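Side-chain contacts in oligopeptide ABC transporter, periplasmic oligopeptide-binding protein, putative (Thermotoga maritima MSB8, PDB 5IPW), which probably binds oligopeptides in the periplasm and hands them to a membrane ABC transporter for uptake: residues G92-V95 and S101-V104; T444-F449 and S476-R481. All blocks are in the same frame, centred on the assembly; numbering follows the deposited sequence.

Contact 1: G92-V95 and S101-V104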
# COMPACT_ATOMS: atom_id res chain seq x y z
N GLY A 92 8.51 -5.62 -2.08
CA GLY A 92 9.73 -4.98 -2.58
C GLY A 92 10.14 -5.34 -3.98
O GLY A 92 10.90 -4.62 -4.62
N LYS A 93 9.63 -6.46 -4.47
CA LYS A 93 10.13 -7.08 -5.69
C LYS A 93 8.95 -7.47 -6.57
O LYS A 93 7.85 -7.71 -6.08
CB LYS A 93 10.96 -8.32 -5.34
CG LYS A 93 10.32 -9.21 -4.28
CD LYS A 93 11.24 -10.31 -3.79
CE LYS A 93 11.38 -11.44 -4.80
NZ LYS A 93 11.73 -12.73 -4.14
N LEU A 94 9.20 -7.53 -7.88
CA LEU A 94 8.18 -7.94 -8.82
C LEU A 94 8.24 -9.43 -9.09
O LEU A 94 9.29 -10.04 -9.08
CB LEU A 94 8.28 -7.18 -10.14
CG LEU A 94 7.42 -5.92 -10.20
CD1 LEU A 94 7.67 -5.01 -9.01
CD2 LEU A 94 7.70 -5.21 -11.52
N VAL A 95 7.07 -9.98 -9.37
CA VAL A 95 6.87 -11.40 -9.45
C VAL A 95 5.95 -11.63 -10.65
O VAL A 95 5.04 -10.84 -10.89
CB VAL A 95 6.27 -11.88 -8.12
CG1 VAL A 95 5.30 -13.01 -8.31
CG2 VAL A 95 7.37 -12.27 -7.15
N SER A 101 7.69 -12.55 -18.28
CA SER A 101 8.99 -11.91 -18.06
C SER A 101 8.99 -10.52 -18.63
O SER A 101 8.20 -10.20 -19.52
CB SER A 101 10.13 -12.72 -18.68
OG SER A 101 9.92 -12.91 -20.07
N TRP A 102 9.88 -9.69 -18.09
CA TRP A 102 9.99 -8.32 -18.52
C TRP A 102 11.44 -7.92 -18.60
O TRP A 102 12.34 -8.68 -18.25
CB TRP A 102 9.19 -7.38 -17.60
CG TRP A 102 9.45 -7.59 -16.14
CD1 TRP A 102 10.25 -6.84 -15.34
CD2 TRP A 102 8.90 -8.61 -15.31
NE1 TRP A 102 10.24 -7.33 -14.06
CE2 TRP A 102 9.41 -8.42 -14.02
CE3 TRP A 102 8.01 -9.68 -15.54
CZ2 TRP A 102 9.07 -9.26 -12.95
CZ3 TRP A 102 7.69 -10.51 -14.49
CH2 TRP A 102 8.21 -10.29 -13.21
N GLU A 103 11.67 -6.71 -19.09
CA GLU A 103 12.98 -6.29 -19.53
C GLU A 103 13.06 -4.79 -19.36
O GLU A 103 12.19 -4.07 -19.83
CB GLU A 103 13.11 -6.68 -21.00
CG GLU A 103 14.45 -7.26 -21.38
CD GLU A 103 14.47 -7.76 -22.81
OE1 GLU A 103 13.40 -8.17 -23.32
OE2 GLU A 103 15.56 -7.74 -23.43
N VAL A 104 14.10 -4.33 -18.67
CA VAL A 104 14.33 -2.90 -18.47
C VAL A 104 15.53 -2.49 -19.30
O VAL A 104 16.64 -2.97 -19.07
CB VAL A 104 14.61 -2.58 -16.99
CG1 VAL A 104 14.56 -1.07 -16.77
CG2 VAL A 104 13.62 -3.29 -16.08
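The indole of W102 reaches back along its own bent strand to L94 and V95, and these three residues make the whole contact. The six-membered part of the ring does the touching. CZ2 of W102 packs against CB of L94 at 3.6 Å, the one apolar side-chain contact here, with the two side chains at an oblique angle to each other. The branch of L94 lies beside the pyrrole part, where CD2 comes to 4.2 Å from W102 NE1. The carbonyl oxygen of L94 lies in the plane of the indole at its edge, 4.0 Å from CZ2. V95 takes part through its backbone alone: its carbonyl carbon sits 3.7 Å from W102 CH2, while its side chain is directed away. The first torsion of W102 (chi1 49°) places CG between the backbone N and the carbonyl carbon, and from there the ring spans the 9.9 Å between the CA atoms of L94 and W102. Both residues also touch A85, which belongs to the neighbouring strand, and L94 packs further on L179 and P183. An alanine in place of the tryptophan would probably leave CB of L94 without its aromatic partner and open a gap between the two halves of the strand. Strand 94-105 is interrupted partway along, and its halves pair differently: V95 bonds through its backbone to F86, S101 to H114. The contact thus fills the bend of a strand shared by two successive beta hairpins, 85-87 with 94-105 and 94-105 with 110-115, within a five-stranded antiparallel sheet.

Contact 2: T444-F449 and S476-R481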
# COMPACT_ATOMS: atom_id res chain seq x y z
N THR A 444 2.01 20.17 19.72
CA THR A 444 0.80 20.41 18.95
C THR A 444 0.31 19.10 18.37
O THR A 444 1.05 18.41 17.66
CB THR A 444 1.07 21.38 17.80
OG1 THR A 444 1.70 22.55 18.30
CG2 THR A 444 -0.24 21.75 17.09
N VAL A 445 -0.95 18.78 18.64
CA VAL A 445 -1.59 17.59 18.08
C VAL A 445 -2.95 17.95 17.52
O VAL A 445 -3.46 19.05 17.73
CB VAL A 445 -1.77 16.47 19.14
CG1 VAL A 445 -0.47 16.23 19.89
CG2 VAL A 445 -2.87 16.82 20.13
N THR A 446 -3.54 17.00 16.80
CA THR A 446 -4.95 17.08 16.43
C THR A 446 -5.58 15.69 16.61
O THR A 446 -5.09 14.70 16.06
CB THR A 446 -5.15 17.62 15.00
OG1 THR A 446 -6.55 17.64 14.68
CG2 THR A 446 -4.39 16.80 13.97
N GLY A 447 -6.62 15.63 17.43
CA GLY A 447 -7.30 14.37 17.73
C GLY A 447 -7.10 13.89 19.15
O GLY A 447 -5.96 13.77 19.62
N GLN A 448 -8.21 13.60 19.83
CA GLN A 448 -8.19 13.13 21.22
C GLN A 448 -7.23 11.96 21.46
O GLN A 448 -6.66 11.82 22.54
CB GLN A 448 -9.60 12.73 21.66
CG GLN A 448 -9.72 12.37 23.14
CD GLN A 448 -9.20 13.47 24.04
OE1 GLN A 448 -8.26 13.26 24.82
NE2 GLN A 448 -9.79 14.65 23.93
N PHE A 449 -7.08 11.10 20.45
CA PHE A 449 -6.19 9.96 20.58
C PHE A 449 -4.78 10.42 20.86
O PHE A 449 -4.16 9.96 21.81
CB PHE A 449 -6.23 9.10 19.31
CG PHE A 449 -5.06 8.15 19.20
CD1 PHE A 449 -4.91 7.10 20.11
CD2 PHE A 449 -4.11 8.31 18.20
CE1 PHE A 449 -3.84 6.23 20.02
CE2 PHE A 449 -3.03 7.44 18.10
CZ PHE A 449 -2.89 6.40 19.01
N SER A 476 -7.86 21.79 10.43
CA SER A 476 -7.41 22.81 9.48
C SER A 476 -6.51 23.87 10.13
O SER A 476 -5.64 24.43 9.45
CB SER A 476 -8.59 23.48 8.77
OG SER A 476 -9.13 24.53 9.55
N LEU A 477 -6.72 24.16 11.41
CA LEU A 477 -5.86 25.11 12.12
C LEU A 477 -4.49 24.48 12.35
O LEU A 477 -3.47 25.15 12.19
CB LEU A 477 -6.48 25.53 13.46
CG LEU A 477 -5.71 26.61 14.24
CD1 LEU A 477 -5.74 27.95 13.52
CD2 LEU A 477 -6.28 26.78 15.64
N PHE A 478 -4.50 23.21 12.73
CA PHE A 478 -3.30 22.39 12.85
C PHE A 478 -2.44 22.50 11.59
O PHE A 478 -1.23 22.69 11.67
CB PHE A 478 -3.73 20.93 13.08
CG PHE A 478 -2.60 19.95 13.25
CD1 PHE A 478 -2.04 19.73 14.50
CD2 PHE A 478 -2.14 19.21 12.18
CE1 PHE A 478 -1.01 18.81 14.67
CE2 PHE A 478 -1.12 18.29 12.34
CZ PHE A 478 -0.55 18.09 13.58
N TYR A 479 -3.07 22.39 10.42
CA TYR A 479 -2.36 22.42 9.14
C TYR A 479 -1.88 23.81 8.77
O TYR A 479 -0.83 23.95 8.14
CB TYR A 479 -3.24 21.85 8.01
CG TYR A 479 -3.19 20.34 7.88
CD1 TYR A 479 -1.99 19.68 7.60
CD2 TYR A 479 -4.34 19.58 8.02
CE1 TYR A 479 -1.94 18.30 7.48
CE2 TYR A 479 -4.31 18.20 7.90
CZ TYR A 479 -3.11 17.57 7.63
OH TYR A 479 -3.08 16.20 7.51
N GLU A 480 -2.66 24.83 9.13
CA GLU A 480 -2.30 26.22 8.85
C GLU A 480 -1.14 26.69 9.74
O GLU A 480 -0.24 27.40 9.28
CB GLU A 480 -3.52 27.14 8.98
CG GLU A 480 -4.42 27.07 7.74
CD GLU A 480 -5.77 27.75 7.90
OE1 GLU A 480 -5.94 28.57 8.82
OE2 GLU A 480 -6.67 27.46 7.07
N ARG A 481 -1.15 26.27 10.99
CA ARG A 481 -0.00 26.45 11.88
C ARG A 481 1.26 25.78 11.31
O ARG A 481 2.34 26.35 11.37
CB ARG A 481 -0.30 25.88 13.26
CG ARG A 481 -1.37 26.63 14.04
CD ARG A 481 -0.84 27.90 14.68
NE ARG A 481 -1.88 28.58 15.45
CZ ARG A 481 -2.23 28.29 16.70
NH1 ARG A 481 -1.62 27.32 17.39
NH2 ARG A 481 -3.20 28.99 17.29
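F478 lays one ring face against T446 in a CH-pi contact: the methyl CG2 of T446 stands 3.6 Å from the ring centroid and only 8° off the ring normal. CG of F478 runs anti to its backbone N (chi1 -179°), which carries the ring from the helix to the end of the strand. Apolar packing continues at the rim, where the methyl CG2 of T444 meets F478 CD1 at 3.7 Å. The backbone adds van der Waals contacts, with CE1 of F478 lying 3.6 Å from the carbonyl carbon of V445 and 3.7 Å from the oxygen of T444, which is at the ring edge. Hydrogen bonds from outside the segments hold both threonines: OG1 of T444 is bonded to E471 OE1 and OG1 of T446 to the carbonyl oxygen of L473, which probably helps keep the two methyls turned to the ring. The site lies at the C-terminal end of strand 440-445, between parallel neighbours 467-472 and 489-494. Helix 475-484 connects those two neighbours and drops F478 onto the end of strand 440-445 and onto M490 of strand 489-494, whereas V445, directed away from F478, touches H450 and V451 of helix 448-462.

Going from the N terminus, contact 1 comes first and closes a short loop of five residues inside one strand of the antiparallel sheet. It is complete long before the chain reaches contact 2, so the two are in series and neither nest nor cross. Contact 2 closes a wider loop of 26 residues, which takes in most of helix 448-462 and strand 467-472 and thus spans a beta-alpha-beta crossover of a separate, mixed sheet. The two lie on opposite sides of the chain's centre. The centres of contact 1 and contact 2 are about 41 Å apart, and the nearest atoms of contact 1 and contact 2 about 27 Å apart. One ties a bent strand to itself; the other joins a helix to a sheet.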